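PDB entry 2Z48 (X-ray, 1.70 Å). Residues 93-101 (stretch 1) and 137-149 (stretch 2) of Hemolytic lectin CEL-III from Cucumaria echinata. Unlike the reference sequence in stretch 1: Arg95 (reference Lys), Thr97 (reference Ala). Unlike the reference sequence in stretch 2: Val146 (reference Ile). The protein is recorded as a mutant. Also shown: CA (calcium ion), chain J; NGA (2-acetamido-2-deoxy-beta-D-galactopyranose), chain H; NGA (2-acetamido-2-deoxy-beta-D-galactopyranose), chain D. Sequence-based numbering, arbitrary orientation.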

# COMPACT_ATOMS: atom_id res chain seq x y z
N GLY A 93 16.71 -13.05 -2.88
CA GLY A 93 17.90 -13.71 -2.38
C GLY A 93 18.02 -13.55 -0.89
O GLY A 93 17.05 -13.77 -0.15
N ARG A 94 19.21 -13.16 -0.44
CA ARG A 94 19.54 -13.08 0.97
C ARG A 94 18.75 -11.92 1.58
O ARG A 94 18.34 -11.01 0.88
N ARG A 95 18.54 -11.98 2.89
CA ARG A 95 17.72 -10.98 3.54
C ARG A 95 18.48 -10.21 4.62
O ARG A 95 19.46 -10.71 5.21
N LYS A 96 18.04 -8.98 4.82
CA LYS A 96 18.53 -8.12 5.90
C LYS A 96 17.31 -7.44 6.49
O LYS A 96 16.45 -6.93 5.75
N THR A 97 17.20 -7.46 7.82
CA THR A 97 16.11 -6.75 8.49
C THR A 97 16.68 -5.54 9.22
O THR A 97 17.86 -5.54 9.61
N PHE A 98 15.86 -4.50 9.36
CA PHE A 98 16.27 -3.30 10.08
C PHE A 98 15.06 -2.54 10.58
O PHE A 98 13.95 -2.74 10.07
N THR A 99 15.27 -1.67 11.57
CA THR A 99 14.20 -0.81 12.09
C THR A 99 14.43 0.59 11.51
O THR A 99 15.51 1.18 11.69
N ASP A 100 13.44 1.12 10.79
CA ASP A 100 13.64 2.41 10.13
C ASP A 100 13.44 3.57 11.11
O ASP A 100 13.11 3.35 12.29
N ASN A 101 13.65 4.79 10.62
CA ASN A 101 13.58 5.98 11.49
C ASN A 101 12.21 6.21 12.08
O ASN A 101 12.09 6.91 13.10
N GLN A 137 27.15 -8.65 -5.46
CA GLN A 137 28.39 -8.50 -4.67
C GLN A 137 28.23 -8.03 -3.24
O GLN A 137 29.16 -7.43 -2.67
N ASN A 138 27.06 -8.34 -2.68
CA ASN A 138 26.85 -8.34 -1.24
C ASN A 138 26.74 -6.96 -0.62
O ASN A 138 26.54 -6.86 0.58
N LEU A 139 26.85 -5.90 -1.42
CA LEU A 139 26.80 -4.55 -0.85
C LEU A 139 25.37 -4.16 -0.52
O LEU A 139 24.42 -4.66 -1.14
N ASP A 140 25.21 -3.27 0.46
CA ASP A 140 23.89 -2.89 0.98
C ASP A 140 22.99 -2.34 -0.11
O ASP A 140 21.76 -2.45 -0.03
N ASP A 141 23.58 -1.72 -1.13
CA ASP A 141 22.78 -1.13 -2.21
C ASP A 141 22.18 -2.16 -3.18
O ASP A 141 21.46 -1.76 -4.11
N GLN A 142 22.47 -3.45 -2.96
CA GLN A 142 21.81 -4.53 -3.71
C GLN A 142 20.67 -5.17 -2.92
O GLN A 142 20.11 -6.18 -3.33
N TYR A 143 20.30 -4.52 -1.81
CA TYR A 143 19.16 -4.99 -0.99
C TYR A 143 18.01 -3.98 -1.08
O TYR A 143 18.25 -2.78 -0.98
N PHE A 144 16.78 -4.48 -1.26
CA PHE A 144 15.60 -3.64 -1.49
C PHE A 144 14.47 -4.09 -0.60
O PHE A 144 14.31 -5.30 -0.41
N TYR A 145 13.69 -3.15 -0.08
CA TYR A 145 12.49 -3.50 0.71
C TYR A 145 11.25 -2.80 0.18
O TYR A 145 11.33 -1.70 -0.38
N VAL A 146 10.10 -3.45 0.31
CA VAL A 146 8.81 -2.78 0.09
C VAL A 146 8.44 -2.11 1.43
O VAL A 146 8.28 -2.79 2.47
N ARG A 147 8.34 -0.78 1.40
CA ARG A 147 8.20 -0.01 2.63
C ARG A 147 6.88 -0.33 3.31
O ARG A 147 5.82 -0.26 2.69
N SER A 148 6.95 -0.65 4.59
CA SER A 148 5.75 -0.80 5.40
C SER A 148 5.62 0.47 6.27
O SER A 148 6.62 0.99 6.76
N ARG A 149 4.38 0.95 6.45
CA ARG A 149 4.16 2.12 7.33
C ARG A 149 3.87 1.62 8.75
O ARG A 149 3.63 2.41 9.67

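The strand of stretch 1 crosses that of stretch 2 at 63°, and side chains at alternate positions, Lys96, Phe98 and Asp100, point toward the neighbour. Gly93 has no side chain and makes no contact.

Arg94 leaves its backbone sideways, but a long chain with chi1 m, chi2 t and chi3 m carries its guanidinium across. There NH2 donates a nearly linear hydrogen bond to OD1 of Asn138 (2.6 Å), in the plane of the guanidinium, where its N-H groups point. The hydroxyl of Tyr143 lies over one guanidinium face, and Arg94 CB is 3.6 Å from Tyr143 OH.

Arg95, which differs from the reference sequence, points away. Lys96 (m, t, t, m) lays its flexible aliphatic chain over the Tyr143 ring, itself m at chi1: CE sits 3.7 Å from the ring centroid, a CH-pi contact over the face. Its ammonium gains less here, for NZ is 5.0 Å from that centroid, at most a weak cation-pi attraction, and 4.4 Å from Asp140 OD1, beyond a salt bridge. Tyr143 is the most extensively covered residue of the contact.

Thr97 is out of reach. Phe98, p at chi1, directs its ring edge at the face of Tyr145, also p; the planes stand at 80° with centroids 5.1 Å apart, and Phe98 CZ meets Tyr145 CZ at 3.6 Å. Such a pairing brings ring hydrogens against a pi cloud.

Beyond Thr99, also out of reach, Asp100 (p) points toward stretch 2, but its OD2 stays 4.4 Å from Ser148 O; both are acceptors, so the link between them runs through water. Water 1 donates to Asp100 OD2 (3.1 Å) and to Ser148 O (2.9 Å), while water 2 donates to Asp100 OD2 (2.8 Å) and lies 2.6 Å from Tyr145 OH, to which it is hydrogen-bonded. Asn101 makes no contact.

Away from this interface, Asp141 OD2 binds calcium at 2.4 Å.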

# COMPACT_ATOMS: atom_id res chain seq x y z
CB ARG A 94 21.04 -12.87 1.14
CG ARG A 94 21.87 -14.11 0.80
CD ARG A 94 23.35 -13.80 0.73
NE ARG A 94 23.70 -12.94 -0.40
CZ ARG A 94 24.92 -12.46 -0.64
NH1 ARG A 94 25.94 -12.78 0.15
NH2 ARG A 94 25.12 -11.68 -1.69
CB ARG A 95 16.41 -11.61 4.08
CG ARG A 95 16.51 -12.10 5.51
CD ARG A 95 15.47 -13.10 5.85
NE ARG A 95 14.12 -12.54 5.99
CZ ARG A 95 13.50 -12.23 7.13
NH1 ARG A 95 14.09 -12.34 8.33
NH2 ARG A 95 12.25 -11.81 7.09
CB LYS A 96 19.49 -7.06 5.35
CG LYS A 96 20.84 -7.59 4.93
CD LYS A 96 21.80 -6.44 4.60
CE LYS A 96 23.13 -6.96 4.08
NZ LYS A 96 23.92 -7.62 5.16
CB THR A 97 15.26 -7.64 9.44
OG1 THR A 97 16.01 -7.96 10.62
CG2 THR A 97 14.82 -8.93 8.75
CB PHE A 98 17.15 -2.41 9.21
CG PHE A 98 16.40 -1.57 8.21
CD1 PHE A 98 16.18 -0.21 8.45
CD2 PHE A 98 15.97 -2.12 6.99
CE1 PHE A 98 15.51 0.58 7.52
CE2 PHE A 98 15.29 -1.33 6.06
CZ PHE A 98 15.05 0.01 6.34
CB THR A 99 14.19 -0.75 13.62
OG1 THR A 99 14.05 -2.07 14.17
CG2 THR A 99 13.03 0.11 14.11
CB ASP A 100 12.80 2.54 8.83
CG ASP A 100 11.30 2.68 9.07
OD1 ASP A 100 10.89 2.95 10.21
OD2 ASP A 100 10.51 2.56 8.10
CB ASN A 101 14.04 7.22 10.73
CG ASN A 101 15.53 7.25 10.54
OD1 ASN A 101 16.28 6.60 11.29
ND2 ASN A 101 15.98 8.01 9.56
CB GLN A 137 29.43 -7.65 -5.39
CG GLN A 137 28.88 -6.73 -6.38
CD GLN A 137 28.29 -5.52 -5.76
OE1 GLN A 137 27.40 -5.58 -4.90
NE2 GLN A 137 28.76 -4.39 -6.20
CB ASN A 138 27.97 -9.11 -0.52
CG ASN A 138 28.05 -10.57 -0.94
OD1 ASN A 138 27.59 -10.94 -2.01
ND2 ASN A 138 28.66 -11.40 -0.10
CB LEU A 139 27.46 -3.51 -1.77
CG LEU A 139 28.94 -3.75 -2.09
CD1 LEU A 139 29.47 -2.66 -3.05
CD2 LEU A 139 29.78 -3.80 -0.83
CB ASP A 140 24.04 -1.82 2.06
CG ASP A 140 24.57 -2.38 3.38
OD1 ASP A 140 24.62 -3.61 3.55
OD2 ASP A 140 24.91 -1.56 4.26
CB ASP A 141 23.56 -0.04 -2.98
CG ASP A 141 24.72 -0.62 -3.72
OD1 ASP A 141 25.53 -1.29 -3.07
OD2 ASP A 141 24.79 -0.43 -4.96
CB GLN A 142 22.82 -5.57 -4.20
CG GLN A 142 23.61 -5.04 -5.43
CD GLN A 142 24.53 -6.09 -6.04
OE1 GLN A 142 24.62 -7.22 -5.55
NE2 GLN A 142 25.20 -5.71 -7.13
CB TYR A 143 19.60 -5.21 0.46
CG TYR A 143 20.47 -6.43 0.67
CD1 TYR A 143 21.83 -6.41 0.35
CD2 TYR A 143 19.94 -7.61 1.21
CE1 TYR A 143 22.65 -7.54 0.56
CE2 TYR A 143 20.74 -8.73 1.43
CZ TYR A 143 22.09 -8.70 1.11
OH TYR A 143 22.87 -9.81 1.34
CB PHE A 144 15.15 -3.72 -2.94
CG PHE A 144 16.20 -3.24 -3.92
CD1 PHE A 144 17.20 -4.12 -4.36
CD2 PHE A 144 16.23 -1.92 -4.34
CE1 PHE A 144 18.20 -3.68 -5.26
CE2 PHE A 144 17.23 -1.47 -5.23
CZ PHE A 144 18.20 -2.36 -5.69
CB TYR A 145 12.69 -3.21 2.22
CG TYR A 145 12.85 -1.74 2.61
CD1 TYR A 145 11.80 -1.06 3.24
CD2 TYR A 145 14.05 -1.05 2.41
CE1 TYR A 145 11.92 0.27 3.62
CE2 TYR A 145 14.20 0.29 2.81
CZ TYR A 145 13.11 0.94 3.41
OH TYR A 145 13.21 2.24 3.81
CB VAL A 146 7.72 -3.78 -0.37
CG1 VAL A 146 6.37 -3.10 -0.47
CG2 VAL A 146 8.10 -4.34 -1.74
CB ARG A 147 8.29 1.48 2.32
CG ARG A 147 8.20 2.40 3.52
CD ARG A 147 6.76 2.70 3.90
NE ARG A 147 5.98 3.47 2.93
CZ ARG A 147 5.83 4.79 2.97
NH1 ARG A 147 5.06 5.38 2.07
NH2 ARG A 147 6.43 5.51 3.90
CB SER A 148 5.88 -2.02 6.32
OG SER A 148 4.82 -2.03 7.26
CB ARG A 149 2.96 2.92 6.84
CG ARG A 149 3.16 3.74 5.59
CD ARG A 149 2.02 4.77 5.48
NE ARG A 149 2.22 5.76 4.41
CZ ARG A 149 1.43 5.92 3.33
NH1 ARG A 149 0.37 5.15 3.15
NH2 ARG A 149 1.71 6.87 2.44
CA CA J . 26.09 -1.18 -6.76
C1 NGA H . 9.10 -6.82 2.09
C2 NGA H . 9.75 -8.02 1.38
C3 NGA H . 8.80 -9.22 1.44
C4 NGA H . 8.38 -9.52 2.88
C5 NGA H . 7.77 -8.25 3.50
C6 NGA H . 7.29 -8.43 4.94
C7 NGA H . 9.19 -7.66 -1.06
C8 NGA H . 9.82 -7.34 -2.39
N2 NGA H . 10.06 -7.73 -0.03
O1 NGA H . 10.01 -5.72 2.13
O3 NGA H . 9.43 -10.35 0.84
O4 NGA H . 9.51 -9.95 3.66
O5 NGA H . 8.69 -7.14 3.44
O6 NGA H . 6.56 -7.23 5.22
O7 NGA H . 7.97 -7.83 -0.94
C1 NGA D . 30.46 -0.41 -9.45
C2 NGA D . 29.80 -0.83 -8.13
C3 NGA D . 28.92 -2.06 -8.37
C4 NGA D . 27.93 -1.83 -9.51
C5 NGA D . 28.67 -1.32 -10.75
C6 NGA D . 27.71 -1.02 -11.91
C7 NGA D . 31.26 -0.45 -6.20
C8 NGA D . 32.35 -1.01 -5.34
N2 NGA D . 30.86 -1.24 -7.20
O1 NGA D . 31.20 0.79 -9.27
O3 NGA D . 28.18 -2.37 -7.19
O4 NGA D . 26.93 -0.86 -9.16
O5 NGA D . 29.40 -0.15 -10.38
O6 NGA D . 28.51 -0.48 -12.98
O7 NGA D . 30.78 0.67 -6.01
O HOH W 1 7.62 3.54 7.58
O HOH W 2 11.38 3.19 5.47
O HOH W 3 26.27 -2.95 -5.11